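Local coordinates for protein hydroxylase (Rhodococcus sp., PDB 2OR0) that is probably a flavin-dependent hydroxylase of the acyl-CoA dehydrogenase fold, thought to use reduced flavin and molecular oxygen, at residues W107-E119 against Y222-Q236. Numbering follows the deposited sequence.
Sequences WELAFADPQVQEE and YRTLNAAKVMDGRAQ. With ACT (acetate ion), chain C.
A salt bridge joins Glu119 and Arg223: Arg223 NE reaches Glu119 OE1 at 2.8 Å with an N-H...O angle of 151°, meeting the oxygen on the syn side, somewhat out of the carboxylate plane, while OE1 itself lies near the guanidinium plane, at its edge. The Arg223 chain, extended from CG to NE, runs past Val116 CG2 to get there. Replacing Arg223 by a leucine would probably leave the Glu119 carboxylate without its mate across the contact. Beside this pair, the Gln115 amide lies flat on the Tyr222 ring, the planes 2° apart and OE1 over the ring centre.

Water bridges the backbones elsewhere. One molecule accepts from Asp113 N at 3.0 Å and donates to the carbonyl oxygens of Tyr222 and Thr224; another donates to Phe111 O and Ala235 O. Around the Phe111 ring, Gln236 CG sits 3.6 Å from the centroid, a CH-pi contact, while Glu108 O covers the opposite face. Direct charge pairing thus lies at the Glu119/Arg223 end, whereas Glu108 OE2, against Val230 CG2, and Gln236 NE2, beside the Trp107 ring, take their hydrogen bonds from beyond the contact: His184 of strand 182-188 for the first, the Phe246 and Met248 carbonyls for the second.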
# COMPACT_ATOMS: atom_id res chain seq x y z
N TRP A 107 5.16 3.42 10.13
CA TRP A 107 4.52 4.69 10.38
C TRP A 107 3.55 4.58 11.57
O TRP A 107 3.56 5.41 12.49
CB TRP A 107 3.85 5.24 9.11
CG TRP A 107 3.19 6.55 9.35
CD1 TRP A 107 3.77 7.80 9.28
CD2 TRP A 107 1.82 6.76 9.69
NE1 TRP A 107 2.83 8.76 9.58
CE2 TRP A 107 1.64 8.15 9.85
CE3 TRP A 107 0.72 5.90 9.89
CZ2 TRP A 107 0.40 8.71 10.19
CZ3 TRP A 107 -0.50 6.45 10.23
CH2 TRP A 107 -0.66 7.84 10.37
N GLU A 108 2.71 3.54 11.56
CA GLU A 108 1.76 3.37 12.65
C GLU A 108 2.47 2.93 13.96
O GLU A 108 2.13 3.41 15.03
CB GLU A 108 0.65 2.38 12.31
CG GLU A 108 -0.39 2.26 13.44
CD GLU A 108 -1.59 1.41 13.09
OE1 GLU A 108 -1.73 1.02 11.91
OE2 GLU A 108 -2.39 1.12 13.99
N LEU A 109 3.46 2.05 13.86
CA LEU A 109 4.17 1.58 15.04
C LEU A 109 4.85 2.76 15.74
O LEU A 109 5.11 2.69 16.94
CB LEU A 109 5.22 0.56 14.67
CG LEU A 109 5.61 -0.38 15.81
CD1 LEU A 109 4.46 -1.37 16.15
CD2 LEU A 109 6.91 -1.10 15.48
N ALA A 110 5.14 3.82 14.99
CA ALA A 110 5.81 4.99 15.55
C ALA A 110 5.03 5.52 16.71
O ALA A 110 5.63 6.02 17.65
CB ALA A 110 6.01 6.07 14.50
N PHE A 111 3.71 5.40 16.66
CA PHE A 111 2.87 5.81 17.78
C PHE A 111 2.23 4.65 18.56
O PHE A 111 1.26 4.84 19.29
CB PHE A 111 1.84 6.91 17.40
CG PHE A 111 0.91 6.56 16.25
CD1 PHE A 111 -0.33 5.96 16.48
CD2 PHE A 111 1.26 6.90 14.94
CE1 PHE A 111 -1.20 5.68 15.45
CE2 PHE A 111 0.39 6.62 13.87
CZ PHE A 111 -0.84 6.00 14.12
N ALA A 112 2.79 3.45 18.38
CA ALA A 112 2.49 2.33 19.29
C ALA A 112 3.39 2.45 20.54
O ALA A 112 4.39 3.20 20.54
CB ALA A 112 2.72 0.98 18.59
N ASP A 113 3.04 1.70 21.59
CA ASP A 113 3.82 1.67 22.83
C ASP A 113 5.30 1.53 22.58
O ASP A 113 5.74 0.67 21.80
CB ASP A 113 3.35 0.53 23.74
CG ASP A 113 3.82 0.71 25.18
OD1 ASP A 113 5.01 0.44 25.44
OD2 ASP A 113 2.99 1.11 26.02
N PRO A 114 6.11 2.38 23.25
CA PRO A 114 7.56 2.28 23.05
C PRO A 114 8.12 0.87 23.26
O PRO A 114 9.13 0.52 22.67
CB PRO A 114 8.14 3.29 24.07
CG PRO A 114 7.05 4.26 24.32
CD PRO A 114 5.74 3.46 24.19
N GLN A 115 7.46 0.07 24.10
CA GLN A 115 7.97 -1.28 24.34
C GLN A 115 7.91 -2.21 23.10
O GLN A 115 8.82 -3.02 22.88
CB GLN A 115 7.29 -1.93 25.54
CG GLN A 115 7.98 -3.21 26.01
CD GLN A 115 7.31 -3.83 27.24
OE1 GLN A 115 6.38 -3.25 27.81
NE2 GLN A 115 7.78 -5.01 27.63
N VAL A 116 6.83 -2.10 22.32
CA VAL A 116 6.71 -2.97 21.15
C VAL A 116 7.66 -2.52 20.03
O VAL A 116 8.20 -3.35 19.28
CB VAL A 116 5.22 -3.17 20.72
CG1 VAL A 116 4.59 -1.88 20.25
CG2 VAL A 116 5.08 -4.32 19.67
N GLN A 117 7.90 -1.21 19.94
CA GLN A 117 8.83 -0.68 18.93
C GLN A 117 10.22 -1.25 19.20
O GLN A 117 10.95 -1.59 18.27
CB GLN A 117 8.87 0.86 18.96
CG GLN A 117 7.53 1.58 18.88
CD GLN A 117 7.69 3.08 18.66
OE1 GLN A 117 8.59 3.52 17.94
NE2 GLN A 117 6.80 3.87 19.25
N GLU A 118 10.56 -1.35 20.48
CA GLU A 118 11.85 -1.89 20.92
C GLU A 118 11.90 -3.40 20.65
O GLU A 118 12.90 -3.92 20.16
CB GLU A 118 12.05 -1.56 22.42
CG GLU A 118 13.39 -1.99 23.05
CD GLU A 118 14.64 -1.55 22.26
OE1 GLU A 118 14.65 -0.42 21.70
OE2 GLU A 118 15.62 -2.33 22.22
N GLU A 119 10.80 -4.10 20.92
CA GLU A 119 10.74 -5.54 20.60
C GLU A 119 10.95 -5.82 19.10
O GLU A 119 11.69 -6.75 18.72
CB GLU A 119 9.40 -6.13 21.05
CG GLU A 119 9.30 -6.32 22.55
CD GLU A 119 7.91 -6.73 23.00
OE1 GLU A 119 6.93 -6.55 22.24
OE2 GLU A 119 7.79 -7.25 24.13
N TYR A 222 0.10 -3.77 25.78
CA TYR A 222 1.06 -2.84 25.19
C TYR A 222 1.36 -3.12 23.70
O TYR A 222 2.01 -2.30 23.03
CB TYR A 222 2.36 -2.77 26.02
CG TYR A 222 3.32 -3.94 25.84
CD1 TYR A 222 4.23 -3.96 24.80
CD2 TYR A 222 3.32 -5.02 26.75
CE1 TYR A 222 5.09 -5.03 24.62
CE2 TYR A 222 4.18 -6.08 26.59
CZ TYR A 222 5.07 -6.08 25.53
OH TYR A 222 5.92 -7.14 25.37
N ARG A 223 0.90 -4.27 23.20
CA ARG A 223 1.03 -4.66 21.79
C ARG A 223 -0.24 -4.43 20.99
O ARG A 223 -0.43 -5.00 19.92
CB ARG A 223 1.46 -6.12 21.66
CG ARG A 223 2.92 -6.35 21.97
CD ARG A 223 3.25 -7.77 21.71
NE ARG A 223 4.58 -8.14 22.16
CZ ARG A 223 5.01 -9.40 22.26
NH1 ARG A 223 4.19 -10.42 21.96
NH2 ARG A 223 6.25 -9.65 22.67
N THR A 224 -1.12 -3.58 21.51
CA THR A 224 -2.36 -3.25 20.85
C THR A 224 -2.53 -1.74 20.74
O THR A 224 -1.93 -0.97 21.51
CB THR A 224 -3.59 -3.88 21.56
OG1 THR A 224 -3.98 -3.09 22.69
CG2 THR A 224 -3.32 -5.30 22.03
N LEU A 225 -3.33 -1.32 19.76
CA LEU A 225 -3.90 0.02 19.71
C LEU A 225 -5.39 -0.13 19.48
O LEU A 225 -5.84 -1.09 18.85
CB LEU A 225 -3.29 0.85 18.58
CG LEU A 225 -1.79 1.19 18.72
CD1 LEU A 225 -1.16 1.72 17.41
CD2 LEU A 225 -1.54 2.18 19.91
N ASN A 226 -6.16 0.81 20.01
CA ASN A 226 -7.56 0.91 19.72
C ASN A 226 -7.72 1.45 18.27
O ASN A 226 -7.25 2.56 17.96
CB ASN A 226 -8.15 1.86 20.77
CG ASN A 226 -9.60 2.12 20.58
OD1 ASN A 226 -10.13 2.06 19.46
ND2 ASN A 226 -10.27 2.44 21.67
N ALA A 227 -8.36 0.67 17.40
CA ALA A 227 -8.48 1.02 15.96
C ALA A 227 -9.24 2.32 15.71
O ALA A 227 -8.89 3.04 14.78
CB ALA A 227 -9.12 -0.11 15.14
N ALA A 228 -10.28 2.60 16.49
CA ALA A 228 -11.02 3.86 16.34
C ALA A 228 -10.17 5.09 16.71
O ALA A 228 -10.27 6.14 16.07
CB ALA A 228 -12.32 3.85 17.12
N LYS A 229 -9.32 4.95 17.73
CA LYS A 229 -8.38 6.00 18.11
C LYS A 229 -7.28 6.19 17.06
O LYS A 229 -6.79 7.29 16.89
CB LYS A 229 -7.75 5.68 19.48
CG LYS A 229 -8.74 5.77 20.66
CD LYS A 229 -7.98 5.66 22.00
CE LYS A 229 -8.90 5.98 23.17
NZ LYS A 229 -8.17 5.79 24.46
N VAL A 230 -6.89 5.12 16.38
CA VAL A 230 -5.91 5.22 15.30
C VAL A 230 -6.52 6.07 14.17
O VAL A 230 -5.91 7.04 13.71
CB VAL A 230 -5.49 3.83 14.79
CG1 VAL A 230 -4.66 3.94 13.52
CG2 VAL A 230 -4.74 3.06 15.88
N MSE A 231 -7.74 5.70 13.76
CA MSE A 231 -8.48 6.37 12.69
C MSE A 231 -8.72 7.85 12.98
O MSE A 231 -8.50 8.70 12.11
CB MSE A 231 -9.85 5.69 12.45
CG MSE A 231 -10.57 6.13 11.12
SE MSE A 231 -9.46 5.78 9.51
CE MSE A 231 -9.27 3.83 9.74
N ASP A 232 -9.19 8.16 14.19
CA ASP A 232 -9.66 9.53 14.45
C ASP A 232 -8.65 10.49 15.05
O ASP A 232 -8.97 11.64 15.31
CB ASP A 232 -10.98 9.54 15.23
CG ASP A 232 -10.83 9.03 16.66
OD1 ASP A 232 -9.71 9.01 17.22
OD2 ASP A 232 -11.87 8.62 17.23
N GLY A 233 -7.43 10.03 15.24
CA GLY A 233 -6.35 10.90 15.70
C GLY A 233 -6.04 10.84 17.19
O GLY A 233 -5.00 11.34 17.62
N ARG A 234 -6.93 10.23 17.98
CA ARG A 234 -6.71 10.06 19.42
C ARG A 234 -5.46 9.25 19.82
O ARG A 234 -4.80 9.58 20.82
CB ARG A 234 -7.96 9.55 20.13
CG ARG A 234 -9.09 10.55 20.11
CD ARG A 234 -10.34 9.97 20.79
NE ARG A 234 -10.95 8.93 19.96
CZ ARG A 234 -11.58 7.84 20.42
NH1 ARG A 234 -11.69 7.60 21.72
NH2 ARG A 234 -12.09 6.97 19.56
N ALA A 235 -5.09 8.21 19.06
CA ALA A 235 -3.86 7.48 19.39
C ALA A 235 -2.60 8.34 19.20
O ALA A 235 -1.62 8.25 19.97
CB ALA A 235 -3.74 6.19 18.59
N GLN A 236 -2.62 9.16 18.15
CA GLN A 236 -1.52 10.05 17.88
C GLN A 236 -1.41 11.16 18.95
O GLN A 236 -0.32 11.50 19.36
CB GLN A 236 -1.68 10.64 16.47
CG GLN A 236 -1.14 9.71 15.39
CD GLN A 236 -1.88 9.89 14.08
OE1 GLN A 236 -3.10 9.77 14.02
NE2 GLN A 236 -1.13 10.17 13.03
C ACT C . -13.56 4.15 21.88
O ACT C . -14.14 4.73 20.93
OXT ACT C . -13.04 4.91 22.72
CH3 ACT C . -13.48 2.66 22.02
O HOH W 1 -0.80 6.05 21.10
O HOH W 2 0.77 -0.27 21.44